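Local coordinates for replication initiation and membrane attachment protein (Geobacillus stearothermophilus 10, PDB 5WTN), which probably takes part in starting DNA replication as a tetrameric component of the bacterial primosome, forming a complex with a primosomal re-initiation protein, at residues P36-G39 with C40-A44. Sequence-based numbering, arbitrary orientation.
Sequences PLIG and CRALA
I38 and A42 touch across a one-residue break between two helices, with G39 alone separating helix 24-38 from helix 40-55 as the N-cap residue of the second. Its positive phi, 90°, would press any side chain against the preceding carbonyl, so glycine suits the break. C40 opens the new helix with its CB still 3.7 Å from G39 C, and its small side chain packs on Q35 and on M70 of a neighbouring subunit. One step on, R41 faces outward, its long chain carrying the guanidinium group to a salt bridge with E80, which ties the break to helix 74-86. A42 turns back toward the first helix, and its single methyl lets the two side chains come close: CD1 of I38 lies 3.6 Å from CB of A42. The I38 side chain reaches there because CG1 sits between the backbone N and carbonyl carbon (chi1 68°); L84 of helix 74-86 packs against both residues. The side chain of L43, a large apolar group suited to a buried place, packs on L30 and Q35 of the first helix. Its backbone closes the first helical turn with a weak hydrogen bond, L43 N to G39 O, 3.4 Å long and bent to 152°.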
ATOM      1  N   PRO A  36      -1.281   4.823 -21.286  1.00 15.81           N
ATOM      2  CA  PRO A  36      -1.685   5.238 -22.640  1.00 15.70           C
ATOM      3  C   PRO A  36      -0.513   5.696 -23.523  1.00 16.97           C
ATOM      4  O   PRO A  36      -0.556   5.518 -24.739  1.00 20.59           O
ATOM      5  CB  PRO A  36      -2.632   6.396 -22.374  1.00 14.41           C
ATOM      6  CG  PRO A  36      -3.256   6.039 -21.073  1.00 16.72           C
ATOM      7  CD  PRO A  36      -2.147   5.429 -20.257  1.00 14.02           C
ATOM      8  N   LEU A  37       0.527   6.266 -22.928  1.00 13.64           N
ATOM      9  CA  LEU A  37       1.658   6.692 -23.716  1.00 10.83           C
ATOM     10  C   LEU A  37       2.591   5.534 -24.106  1.00 14.10           C
ATOM     11  O   LEU A  37       2.979   5.429 -25.268  1.00 18.08           O
ATOM     12  CB  LEU A  37       2.411   7.817 -23.005  1.00 12.61           C
ATOM     13  CG  LEU A  37       1.616   9.119 -22.760  1.00 13.29           C
ATOM     14  CD1 LEU A  37       2.543  10.271 -22.378  1.00 11.77           C
ATOM     15  CD2 LEU A  37       0.764   9.497 -23.953  1.00 10.03           C
ATOM     16  N   ILE A  38       2.975   4.684 -23.152  1.00 12.90           N
ATOM     17  CA  ILE A  38       4.000   3.669 -23.420  1.00 11.11           C
ATOM     18  C   ILE A  38       3.476   2.280 -23.808  1.00 13.86           C
ATOM     19  O   ILE A  38       4.237   1.416 -24.319  1.00 13.33           O
ATOM     20  CB  ILE A  38       4.949   3.522 -22.222  1.00 11.30           C
ATOM     21  CG1 ILE A  38       4.223   2.908 -21.025  1.00 10.65           C
ATOM     22  CG2 ILE A  38       5.542   4.877 -21.843  1.00 11.55           C
ATOM     23  CD1 ILE A  38       5.150   2.612 -19.854  1.00  9.24           C
ATOM     24  N   GLY A  39       2.180   2.078 -23.578  1.00 11.83           N
ATOM     25  CA  GLY A  39       1.512   0.838 -23.907  1.00  9.31           C
ATOM     26  C   GLY A  39       1.532  -0.165 -22.774  1.00 11.24           C
ATOM     27  O   GLY A  39       2.347  -0.066 -21.855  1.00 10.28           O
ATOM     28  N   CYS A  40       0.644  -1.156 -22.869  1.00 14.36           N
ATOM     29  CA  CYS A  40       0.465  -2.176 -21.838  1.00 12.07           C
ATOM     30  C   CYS A  40       1.671  -3.076 -21.568  1.00 12.19           C
ATOM     31  O   CYS A  40       1.898  -3.473 -20.417  1.00 12.06           O
ATOM     32  CB  CYS A  40      -0.770  -3.021 -22.153  1.00 14.11           C
ATOM     33  SG  CYS A  40      -0.695  -4.095 -23.634  1.00 24.44           S
ATOM     34  N   ARG A  41       2.439  -3.417 -22.600  1.00 14.07           N
ATOM     35  CA  ARG A  41       3.525  -4.371 -22.375  1.00 14.53           C
ATOM     36  C   ARG A  41       4.598  -3.729 -21.541  1.00 11.46           C
ATOM     37  O   ARG A  41       5.112  -4.352 -20.634  1.00 11.95           O
ATOM     38  CB  ARG A  41       4.123  -4.921 -23.673  1.00 18.28           C
ATOM     39  CG  ARG A  41       3.108  -5.483 -24.649  1.00 19.99           C
ATOM     40  CD  ARG A  41       3.803  -6.018 -25.886  1.00 28.28           C
ATOM     41  NE  ARG A  41       3.291  -5.434 -27.123  1.00 35.29           N
ATOM     42  CZ  ARG A  41       3.906  -4.477 -27.813  1.00 39.63           C
ATOM     43  NH1 ARG A  41       5.067  -3.993 -27.391  1.00 33.58           N
ATOM     44  NH2 ARG A  41       3.361  -4.004 -28.930  1.00 47.38           N
ATOM     45  N   ALA A  42       4.922  -2.476 -21.834  1.00 12.94           N
ATOM     46  CA  ALA A  42       5.912  -1.754 -21.046  1.00 10.60           C
ATOM     47  C   ALA A  42       5.487  -1.670 -19.580  1.00 10.20           C
ATOM     48  O   ALA A  42       6.326  -1.758 -18.679  1.00  9.97           O
ATOM     49  CB  ALA A  42       6.116  -0.393 -21.605  1.00 10.71           C
ATOM     50  N   LEU A  43       4.186  -1.514 -19.340  1.00  9.95           N
ATOM     51  CA  LEU A  43       3.682  -1.474 -17.975  1.00  9.10           C
ATOM     52  C   LEU A  43       4.023  -2.762 -17.231  1.00  9.34           C
ATOM     53  O   LEU A  43       4.478  -2.720 -16.067  1.00  7.87           O
ATOM     54  CB  LEU A  43       2.175  -1.209 -17.936  1.00 10.39           C
ATOM     55  CG  LEU A  43       1.560  -1.121 -16.524  1.00 11.55           C
ATOM     56  CD1 LEU A  43       1.867   0.211 -15.863  1.00 10.84           C
ATOM     57  CD2 LEU A  43       0.071  -1.369 -16.515  1.00 13.14           C
ATOM     58  N   ALA A  44       3.824  -3.903 -17.889  1.00  8.39           N
ATOM     59  CA  ALA A  44       4.102  -5.169 -17.219  1.00  7.29           C
ATOM     60  C   ALA A  44       5.589  -5.326 -16.913  1.00  7.86           C
ATOM     61  O   ALA A  44       5.945  -5.802 -15.835  1.00  8.38           O
ATOM     62  CB  ALA A  44       3.599  -6.320 -17.998  1.00  8.53           C
TER